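DNA photolyase (Agrobacterium tumefaciens, PDB 4U63) repairs cyclobutane pyrimidine dimers in ultraviolet-damaged DNA, using light, a flavin cofactor (FAD) and a methenyltetrahydrofolate antenna. Local coordinates at residues C303-L307 against D395-A401; A369-K374 against W403-A407; P415-I419 against A487-Y491. All blocks are in the same frame, centred on the assembly; numbering follows the deposited sequence.

Interaction 1: C303-L307 against D395-A401; sequences CYHLL and DPASNAA. With FAD (flavin-adenine dinucleotide), chain C.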
# COMPACT_ATOMS: atom_id res chain seq x y z
N CYS A 303 -7.57 -6.33 -6.03
CA CYS A 303 -7.68 -4.87 -6.08
C CYS A 303 -7.11 -4.32 -7.39
O CYS A 303 -7.71 -3.43 -8.03
CB CYS A 303 -7.01 -4.22 -4.87
SG CYS A 303 -7.88 -4.54 -3.32
N TYR A 304 -5.95 -4.84 -7.81
CA TYR A 304 -5.34 -4.45 -9.09
C TYR A 304 -6.19 -4.89 -10.29
O TYR A 304 -6.26 -4.18 -11.29
CB TYR A 304 -3.89 -4.94 -9.19
CG TYR A 304 -2.91 -3.98 -8.57
CD1 TYR A 304 -2.36 -2.95 -9.31
CD2 TYR A 304 -2.54 -4.09 -7.23
CE1 TYR A 304 -1.48 -2.05 -8.75
CE2 TYR A 304 -1.65 -3.20 -6.66
CZ TYR A 304 -1.12 -2.19 -7.43
OH TYR A 304 -0.25 -1.29 -6.90
N HIS A 305 -6.82 -6.06 -10.18
CA HIS A 305 -7.74 -6.54 -11.23
C HIS A 305 -8.89 -5.56 -11.43
O HIS A 305 -9.23 -5.19 -12.57
CB HIS A 305 -8.29 -7.92 -10.85
CG HIS A 305 -8.90 -8.65 -11.99
ND1 HIS A 305 -8.15 -9.29 -12.95
CD2 HIS A 305 -10.19 -8.83 -12.33
CE1 HIS A 305 -8.95 -9.84 -13.84
NE2 HIS A 305 -10.19 -9.58 -13.48
N LEU A 306 -9.49 -5.14 -10.32
CA LEU A 306 -10.60 -4.20 -10.35
C LEU A 306 -10.17 -2.83 -10.88
O LEU A 306 -10.90 -2.22 -11.66
CB LEU A 306 -11.21 -4.06 -8.94
CG LEU A 306 -11.90 -5.30 -8.38
CD1 LEU A 306 -12.45 -4.98 -7.01
CD2 LEU A 306 -13.01 -5.83 -9.27
N LEU A 307 -9.00 -2.36 -10.47
CA LEU A 307 -8.47 -1.08 -10.98
C LEU A 307 -8.23 -1.12 -12.49
O LEU A 307 -8.55 -0.17 -13.21
CB LEU A 307 -7.19 -0.68 -10.25
CG LEU A 307 -6.58 0.66 -10.65
CD1 LEU A 307 -7.51 1.82 -10.30
CD2 LEU A 307 -5.23 0.84 -10.00
N ASP A 395 -1.66 2.55 -1.75
CA ASP A 395 -1.63 1.85 -3.03
C ASP A 395 -2.83 2.30 -3.87
O ASP A 395 -3.95 2.34 -3.36
CB ASP A 395 -1.63 0.34 -2.78
CG ASP A 395 -1.48 -0.44 -4.04
OD1 ASP A 395 -2.52 -0.61 -4.73
OD2 ASP A 395 -0.34 -0.86 -4.34
N PRO A 396 -2.60 2.64 -5.15
CA PRO A 396 -3.70 3.19 -5.97
C PRO A 396 -4.84 2.20 -6.24
O PRO A 396 -5.95 2.61 -6.54
CB PRO A 396 -3.00 3.57 -7.27
CG PRO A 396 -1.82 2.67 -7.34
CD PRO A 396 -1.36 2.50 -5.94
N ALA A 397 -4.57 0.90 -6.13
CA ALA A 397 -5.60 -0.11 -6.29
C ALA A 397 -6.23 -0.47 -4.94
O ALA A 397 -7.44 -0.44 -4.79
CB ALA A 397 -5.02 -1.33 -6.93
N SER A 398 -5.40 -0.80 -3.95
CA SER A 398 -5.94 -1.32 -2.70
C SER A 398 -6.67 -0.30 -1.85
O SER A 398 -7.67 -0.61 -1.23
CB SER A 398 -4.85 -1.99 -1.87
OG SER A 398 -4.24 -3.03 -2.61
N ASN A 399 -6.17 0.93 -1.83
CA ASN A 399 -6.82 1.98 -1.07
C ASN A 399 -8.22 2.26 -1.65
O ASN A 399 -9.23 2.13 -0.95
CB ASN A 399 -5.95 3.24 -1.06
CG ASN A 399 -6.36 4.24 0.01
OD1 ASN A 399 -6.84 3.87 1.08
ND2 ASN A 399 -6.14 5.52 -0.27
N ALA A 400 -8.27 2.59 -2.93
CA ALA A 400 -9.54 2.86 -3.62
C ALA A 400 -10.53 1.70 -3.51
O ALA A 400 -11.69 1.91 -3.18
CB ALA A 400 -9.29 3.17 -5.10
N ALA A 401 -10.06 0.49 -3.79
CA ALA A 401 -10.94 -0.69 -3.76
C ALA A 401 -11.56 -0.88 -2.39
O ALA A 401 -12.76 -1.11 -2.26
CB ALA A 401 -10.19 -1.93 -4.17
PA FAD C . -1.15 -9.02 6.12
O1A FAD C . -2.36 -9.45 6.90
O2A FAD C . 0.19 -9.53 6.54
O5B FAD C . -1.47 -9.36 4.59
C5B FAD C . -0.43 -9.61 3.63
C4B FAD C . -0.55 -8.71 2.41
O4B FAD C . -1.79 -8.92 1.74
C3B FAD C . -0.52 -7.24 2.74
O3B FAD C . 0.82 -6.76 2.96
C2B FAD C . -1.19 -6.64 1.53
O2B FAD C . -0.29 -6.49 0.43
C1B FAD C . -2.23 -7.67 1.18
N9A FAD C . -3.58 -7.39 1.73
C8A FAD C . -4.05 -7.82 2.91
N7A FAD C . -5.32 -7.42 3.10
C5A FAD C . -5.69 -6.73 2.00
C6A FAD C . -6.91 -6.03 1.57
N6A FAD C . -8.00 -6.00 2.37
N1A FAD C . -6.88 -5.42 0.37
C2A FAD C . -5.78 -5.44 -0.42
N3A FAD C . -4.63 -6.07 -0.08
C4A FAD C . -4.54 -6.71 1.10
N1 FAD C . -3.59 -2.08 1.65
C2 FAD C . -2.53 -1.57 0.98
O2 FAD C . -1.60 -2.35 0.70
N3 FAD C . -2.47 -0.26 0.63
C4 FAD C . -3.47 0.62 0.91
O4 FAD C . -3.42 1.82 0.56
C4X FAD C . -4.65 0.13 1.65
N5 FAD C . -5.70 0.93 2.01
C5X FAD C . -6.78 0.42 2.67
C6 FAD C . -7.85 1.23 3.01
C7 FAD C . -8.96 0.72 3.70
C7M FAD C . -10.12 1.62 4.06
C8 FAD C . -8.99 -0.71 4.08
C8M FAD C . -10.17 -1.31 4.82
C9 FAD C . -7.93 -1.51 3.75
C9A FAD C . -6.82 -1.02 3.06
N10 FAD C . -5.72 -1.87 2.73
C10 FAD C . -4.64 -1.31 2.02
C1' FAD C . -5.72 -3.31 3.01
C2' FAD C . -5.13 -3.82 4.31
O2' FAD C . -5.74 -3.14 5.41
C3' FAD C . -3.62 -3.69 4.35
O3' FAD C . -3.03 -4.31 3.21
C4' FAD C . -3.10 -4.34 5.63
O4' FAD C . -3.52 -3.57 6.75
C5' FAD C . -1.58 -4.40 5.58
O5' FAD C . -1.03 -5.00 6.76
P FAD C . -0.13 -6.32 6.61
O1P FAD C . 0.38 -6.69 7.96
O2P FAD C . 0.92 -6.12 5.55
O3P FAD C . -1.20 -7.40 6.09
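Tyr304 reaches from helix 287-309 to the carboxylate of Asp395. From CB the ring runs out across Ala397, whose methyl CB stands 3.6 Å from the ring centroid, only 8° off the normal: a CH-pi contact over the middle of one face. CG, CD1, CD2 and CE1 of the ring all lie within 4.0 Å of that methyl. Farther out, CE2 and CZ draw close to the carboxylate, and the hydroxyl OH donates a 2.6 Å hydrogen bond to Asp395 OD2, arriving on the syn side. Ring and carboxylate planes stand 77° apart.

The other oxygen has a different job. Asp395 OD1 accepts from Ala397 N at 2.9 Å and from Ser398 N at 3.0 Å, the two donors coming from opposite faces of the carboxylate plane, so the side chain caps the turn leading into helix 398-407. With CG anti to the backbone N (chi1 -175°), the carboxylate lies where it can serve both amides and the phenol; three bonds hold it in place. Asp395 N meanwhile gives a 3.0 Å hydrogen bond to O4 of the flavin, so cap and cofactor contact share one residue.

Beside the tyrosine, Leu307 CD2 packs on Ala397 CB, and Cys303 SG lies 3.6 Å from Ala401 CB and 3.7 Å from C2A of the FAD adenine. The contact is buried in the all-helical FAD-binding part of the photolyase fold: helix 287-309 lies against residues 395-397 and the first part of helix 398-407, Trp405 of the latter touches Cys303 and Leu306, and Asn399 leans on helix 380-390.

Interaction 2: A369-K374 against W403-A407; sequences ASFLIK and WQWVA. With FAD (flavin-adenine dinucleotide), chain C.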
# COMPACT_ATOMS: atom_id res chain seq x y z
N ALA A 369 -13.13 3.70 8.39
CA ALA A 369 -13.70 4.03 7.09
C ALA A 369 -15.22 4.06 7.19
O ALA A 369 -15.86 5.00 6.74
CB ALA A 369 -13.23 3.04 6.03
N SER A 370 -15.79 3.03 7.79
CA SER A 370 -17.23 2.98 8.00
C SER A 370 -17.70 4.14 8.89
O SER A 370 -18.75 4.74 8.62
CB SER A 370 -17.64 1.64 8.61
OG SER A 370 -19.05 1.56 8.68
N PHE A 371 -16.94 4.48 9.92
CA PHE A 371 -17.32 5.60 10.77
C PHE A 371 -17.43 6.91 9.97
O PHE A 371 -18.38 7.68 10.15
CB PHE A 371 -16.36 5.77 11.92
CG PHE A 371 -16.86 6.73 12.96
CD1 PHE A 371 -17.72 6.30 13.95
CD2 PHE A 371 -16.49 8.07 12.94
CE1 PHE A 371 -18.21 7.17 14.91
CE2 PHE A 371 -16.97 8.95 13.90
CZ PHE A 371 -17.83 8.50 14.89
N LEU A 372 -16.45 7.15 9.10
CA LEU A 372 -16.46 8.36 8.27
C LEU A 372 -17.66 8.42 7.33
O LEU A 372 -18.37 9.42 7.27
CB LEU A 372 -15.17 8.44 7.45
CG LEU A 372 -14.99 9.69 6.60
CD1 LEU A 372 -14.89 10.92 7.49
CD2 LEU A 372 -13.78 9.57 5.70
N ILE A 373 -17.88 7.32 6.61
CA ILE A 373 -18.89 7.25 5.54
C ILE A 373 -20.31 7.21 6.11
O ILE A 373 -21.22 7.88 5.60
CB ILE A 373 -18.65 5.99 4.67
CG1 ILE A 373 -17.30 6.11 3.94
CG2 ILE A 373 -19.78 5.76 3.66
CD1 ILE A 373 -16.74 4.80 3.47
N LYS A 374 -20.51 6.42 7.16
CA LYS A 374 -21.85 6.17 7.68
C LYS A 374 -22.19 7.02 8.89
O LYS A 374 -23.19 7.70 8.89
CB LYS A 374 -22.04 4.69 7.95
CG LYS A 374 -21.82 3.91 6.67
CD LYS A 374 -22.10 2.45 6.81
CE LYS A 374 -21.93 1.76 5.48
NZ LYS A 374 -22.23 0.33 5.61
N TRP A 403 -11.91 1.30 0.16
CA TRP A 403 -12.87 2.38 0.44
C TRP A 403 -14.22 2.15 -0.25
O TRP A 403 -15.28 2.31 0.37
CB TRP A 403 -12.29 3.75 0.07
CG TRP A 403 -11.37 4.28 1.14
CD1 TRP A 403 -10.02 4.20 1.18
CD2 TRP A 403 -11.78 4.95 2.33
NE1 TRP A 403 -9.54 4.79 2.33
CE2 TRP A 403 -10.60 5.25 3.06
CE3 TRP A 403 -13.02 5.32 2.86
CZ2 TRP A 403 -10.64 5.92 4.28
CZ3 TRP A 403 -13.07 5.98 4.07
CH2 TRP A 403 -11.87 6.27 4.77
N GLN A 404 -14.19 1.74 -1.52
CA GLN A 404 -15.44 1.47 -2.25
C GLN A 404 -16.25 0.32 -1.63
O GLN A 404 -17.47 0.40 -1.56
CB GLN A 404 -15.18 1.22 -3.74
CG GLN A 404 -14.73 2.48 -4.47
CD GLN A 404 -15.62 2.88 -5.65
OE1 GLN A 404 -16.84 2.70 -5.61
NE2 GLN A 404 -15.02 3.44 -6.67
N TRP A 405 -15.57 -0.74 -1.17
CA TRP A 405 -16.27 -1.85 -0.51
C TRP A 405 -16.93 -1.40 0.79
O TRP A 405 -18.08 -1.73 1.04
CB TRP A 405 -15.33 -3.04 -0.23
CG TRP A 405 -14.95 -3.81 -1.46
CD1 TRP A 405 -15.77 -4.16 -2.52
CD2 TRP A 405 -13.66 -4.34 -1.76
NE1 TRP A 405 -15.05 -4.87 -3.45
CE2 TRP A 405 -13.76 -5.00 -3.01
CE3 TRP A 405 -12.43 -4.35 -1.10
CZ2 TRP A 405 -12.67 -5.63 -3.61
CZ3 TRP A 405 -11.36 -4.97 -1.70
CH2 TRP A 405 -11.48 -5.61 -2.94
N VAL A 406 -16.21 -0.61 1.59
CA VAL A 406 -16.80 -0.09 2.83
C VAL A 406 -18.01 0.82 2.51
O VAL A 406 -19.01 0.81 3.23
CB VAL A 406 -15.76 0.65 3.70
CG1 VAL A 406 -16.43 1.20 4.96
CG2 VAL A 406 -14.64 -0.30 4.11
N ALA A 407 -17.90 1.58 1.42
CA ALA A 407 -18.95 2.51 0.98
C ALA A 407 -20.19 1.84 0.37
O ALA A 407 -21.20 2.50 0.14
CB ALA A 407 -18.37 3.51 -0.02
PA FAD C . -1.15 -9.02 6.12
O1A FAD C . -2.36 -9.45 6.90
O2A FAD C . 0.19 -9.53 6.54
O5B FAD C . -1.47 -9.36 4.59
C5B FAD C . -0.43 -9.61 3.63
C4B FAD C . -0.55 -8.71 2.41
O4B FAD C . -1.79 -8.92 1.74
C3B FAD C . -0.52 -7.24 2.74
O3B FAD C . 0.82 -6.76 2.96
C2B FAD C . -1.19 -6.64 1.53
O2B FAD C . -0.29 -6.49 0.43
C1B FAD C . -2.23 -7.67 1.18
N9A FAD C . -3.58 -7.39 1.73
C8A FAD C . -4.05 -7.82 2.91
N7A FAD C . -5.32 -7.42 3.10
C5A FAD C . -5.69 -6.73 2.00
C6A FAD C . -6.91 -6.03 1.57
N6A FAD C . -8.00 -6.00 2.37
N1A FAD C . -6.88 -5.42 0.37
C2A FAD C . -5.78 -5.44 -0.42
N3A FAD C . -4.63 -6.07 -0.08
C4A FAD C . -4.54 -6.71 1.10
N1 FAD C . -3.59 -2.08 1.65
C2 FAD C . -2.53 -1.57 0.98
O2 FAD C . -1.60 -2.35 0.70
N3 FAD C . -2.47 -0.26 0.63
C4 FAD C . -3.47 0.62 0.91
O4 FAD C . -3.42 1.82 0.56
C4X FAD C . -4.65 0.13 1.65
N5 FAD C . -5.70 0.93 2.01
C5X FAD C . -6.78 0.42 2.67
C6 FAD C . -7.85 1.23 3.01
C7 FAD C . -8.96 0.72 3.70
C7M FAD C . -10.12 1.62 4.06
C8 FAD C . -8.99 -0.71 4.08
C8M FAD C . -10.17 -1.31 4.82
C9 FAD C . -7.93 -1.51 3.75
C9A FAD C . -6.82 -1.02 3.06
N10 FAD C . -5.72 -1.87 2.73
C10 FAD C . -4.64 -1.31 2.02
C1' FAD C . -5.72 -3.31 3.01
C2' FAD C . -5.13 -3.82 4.31
O2' FAD C . -5.74 -3.14 5.41
C3' FAD C . -3.62 -3.69 4.35
O3' FAD C . -3.03 -4.31 3.21
C4' FAD C . -3.10 -4.34 5.63
O4' FAD C . -3.52 -3.57 6.75
C5' FAD C . -1.58 -4.40 5.58
O5' FAD C . -1.03 -5.00 6.76
P FAD C . -0.13 -6.32 6.61
O1P FAD C . 0.38 -6.69 7.96
O2P FAD C . 0.92 -6.12 5.55
O3P FAD C . -1.20 -7.40 6.09
O HOH W 1 -21.59 -0.37 3.02
O HOH W 2 -19.14 -1.20 5.58
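Ala369 sets its methyl over the six-membered ring of Trp403, where helices 362-375 and 398-407 of the photolyase FAD-binding helical fold pack together. The short segments cross at -56°, with their axes 9.6 Å apart. CB of Ala369 makes a CH-pi contact, 3.8 Å from the ring centroid, and FAD C7M, the methyl on C7 of the flavin, lies over the same face of the indole, 3.7 Å from Trp403 NE1. Protein and cofactor methyls thus share one side of the tryptophan.

This is the close-packed part. Ile373 CD1 comes to the indole edge near CE3, while Leu372 crosses Trp403 at about a right angle and brings CD2 to CH2. Val406 CG1, anti to the backbone N (chi1 179°), presses against the other helix, 3.4 Å from Ser370 N and 3.8 Å from Ala369 CB. Trp380 of helix 380-390 touches Ile373, Trp403 and Ala407 and so helps enclose this apolar patch.

Near Lys374 the contact is looser and wet. The lysine chain is extended beyond CG, and NZ is bonded to the carbonyl oxygens of Arg418, its strongest partner, and Phe416; it reaches Val406 O through water. Two waters bridge NZ and Val406 O: one accepts from Lys374 NZ at 2.8 Å and donates to Val406 O at 2.8 Å, while a second donates to Val406 O at 3.1 Å and takes only a weak bond from NZ.

Interaction 3: P415-I419 against A487-Y491; sequences PFFRI and ALAAY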
# COMPACT_ATOMS: atom_id res chain seq x y z
N PRO A 415 -23.52 -4.31 2.24
CA PRO A 415 -24.60 -3.38 1.88
C PRO A 415 -24.54 -2.12 2.74
O PRO A 415 -24.13 -2.19 3.90
CB PRO A 415 -25.87 -4.18 2.16
CG PRO A 415 -25.45 -5.61 2.11
CD PRO A 415 -24.04 -5.64 2.62
N PHE A 416 -24.93 -0.99 2.17
CA PHE A 416 -24.84 0.29 2.89
C PHE A 416 -25.62 0.27 4.21
O PHE A 416 -25.15 0.81 5.22
CB PHE A 416 -25.37 1.44 2.04
CG PHE A 416 -25.04 2.79 2.61
CD1 PHE A 416 -23.85 3.41 2.30
CD2 PHE A 416 -25.92 3.42 3.49
CE1 PHE A 416 -23.53 4.64 2.83
CE2 PHE A 416 -25.61 4.66 4.03
CZ PHE A 416 -24.41 5.27 3.70
N PHE A 417 -26.78 -0.37 4.20
CA PHE A 417 -27.66 -0.46 5.37
C PHE A 417 -27.10 -1.27 6.54
O PHE A 417 -27.64 -1.18 7.65
CB PHE A 417 -29.06 -0.97 4.99
CG PHE A 417 -29.09 -2.34 4.35
CD1 PHE A 417 -28.91 -3.49 5.12
CD2 PHE A 417 -29.33 -2.49 2.99
CE1 PHE A 417 -28.94 -4.75 4.54
CE2 PHE A 417 -29.37 -3.74 2.40
CZ PHE A 417 -29.17 -4.88 3.18
N ARG A 418 -26.06 -2.06 6.32
CA ARG A 418 -25.35 -2.73 7.42
C ARG A 418 -24.43 -1.73 8.11
O ARG A 418 -23.37 -1.39 7.58
CB ARG A 418 -24.50 -3.89 6.93
CG ARG A 418 -25.25 -5.19 6.75
CD ARG A 418 -24.26 -6.32 6.58
NE ARG A 418 -24.96 -7.57 6.35
CZ ARG A 418 -25.52 -8.32 7.30
NH1 ARG A 418 -25.45 -7.98 8.59
NH2 ARG A 418 -26.14 -9.45 6.96
N ILE A 419 -24.84 -1.27 9.29
CA ILE A 419 -24.10 -0.26 10.06
C ILE A 419 -23.91 -0.76 11.48
O ILE A 419 -24.85 -0.76 12.27
CB ILE A 419 -24.87 1.06 10.14
CG1 ILE A 419 -25.22 1.58 8.75
CG2 ILE A 419 -24.05 2.10 10.92
CD1 ILE A 419 -26.21 2.71 8.77
N ALA A 487 -27.96 8.14 8.42
CA ALA A 487 -27.35 7.42 7.30
C ALA A 487 -28.40 6.62 6.52
O ALA A 487 -28.40 6.61 5.28
CB ALA A 487 -26.25 6.50 7.81
N LEU A 488 -29.31 5.98 7.23
CA LEU A 488 -30.36 5.20 6.58
C LEU A 488 -31.37 6.12 5.86
O LEU A 488 -31.89 5.75 4.81
CB LEU A 488 -31.04 4.26 7.57
CG LEU A 488 -30.11 3.21 8.18
CD1 LEU A 488 -30.86 2.38 9.22
CD2 LEU A 488 -29.51 2.30 7.11
N ALA A 489 -31.63 7.30 6.42
CA ALA A 489 -32.47 8.29 5.72
C ALA A 489 -31.77 8.76 4.44
O ALA A 489 -32.42 8.95 3.41
CB ALA A 489 -32.78 9.48 6.62
N ALA A 490 -30.45 8.94 4.48
CA ALA A 490 -29.69 9.34 3.29
C ALA A 490 -29.72 8.24 2.23
O ALA A 490 -29.80 8.53 1.04
CB ALA A 490 -28.26 9.71 3.65
N TYR A 491 -29.65 6.99 2.68
CA TYR A 491 -29.75 5.83 1.80
C TYR A 491 -31.14 5.76 1.14
O TYR A 491 -31.25 5.53 -0.07
CB TYR A 491 -29.47 4.54 2.59
CG TYR A 491 -29.38 3.27 1.75
CD1 TYR A 491 -28.44 3.15 0.72
CD2 TYR A 491 -30.21 2.18 2.01
CE1 TYR A 491 -28.35 2.00 -0.04
CE2 TYR A 491 -30.12 1.01 1.25
CZ TYR A 491 -29.19 0.93 0.22
OH TYR A 491 -29.07 -0.21 -0.54
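Pro415 to Arg418 form a type I beta turn, closed by Arg418 N to Pro415 O at 3.1 Å, and its Phe417 CA comes within 6.4 Å of Leu488 CA on helix 480-495. Two aromatic residues of the turn then meet Tyr491.

Phe416 and Tyr491 slide past each other from opposite directions. Their planes are nearly parallel, 16° apart, yet the centroids are 5.4 Å from each other, so the rings barely overlap and contact is made at the rims: Phe416 CB rests 3.7 Å from Tyr491 CE1, and Phe416 CD2 lies near Tyr491 CD1 and CB. Phe416 CG is anti to its own N (chi1 -168°), which sets the ring alongside Tyr491 and brings its edge, at CE2, to 3.6 Å from Ala487 O. That carbonyl is already the acceptor for Tyr491 N within the helix.

In Phe417, CG lies between the backbone N and the carbonyl carbon (chi1 60°). Its ring presents an edge to Tyr491 CE2, in plane, while Pro415 CB lies over one face. Ile419 CD1 touches both Leu488 CD2 (3.7 Å) and Ala487 CB (3.9 Å), its side chain running alongside that of Leu488 in the opposite direction. Leu488 CD2 also reaches Phe417 CA.

Helix 362-375 supplies Lys374, which makes a cation-pi contact with Phe416 while its NZ is hydrogen-bonded to the carbonyl oxygens of Phe416 and Arg418. Between 415-419 and 487-491 themselves no hydrogen bond forms; the contact is apolar and aromatic, and its fit probably rests on shape and on apolar burial around Phe416 and Ile419.

Overall arrangement
Interactions 1 and 2 share helix 398-407 and both touch FAD: interaction 1 meets O4 and the adenine, interaction 2 the C7M methyl. Their centres lie 15 Å apart, and they touch where Cys303 SG packs 3.8 Å from Trp405 CH2. Interaction 3 continues outward from interaction 2, 11 Å between centres; Lys374 O lies 3.5 Å from Ala487 CB, and Ala407 O 3.5 Å from Phe416 CD1. Interactions 1 and 3 do not touch; their nearest atoms are about 12 Å apart. The side chain of Phe416 is about 14 Å from FAD, and the side chain of Trp403 about 13 Å from the folate antenna. The three contacts run from the flavin pocket to the C-terminal helix.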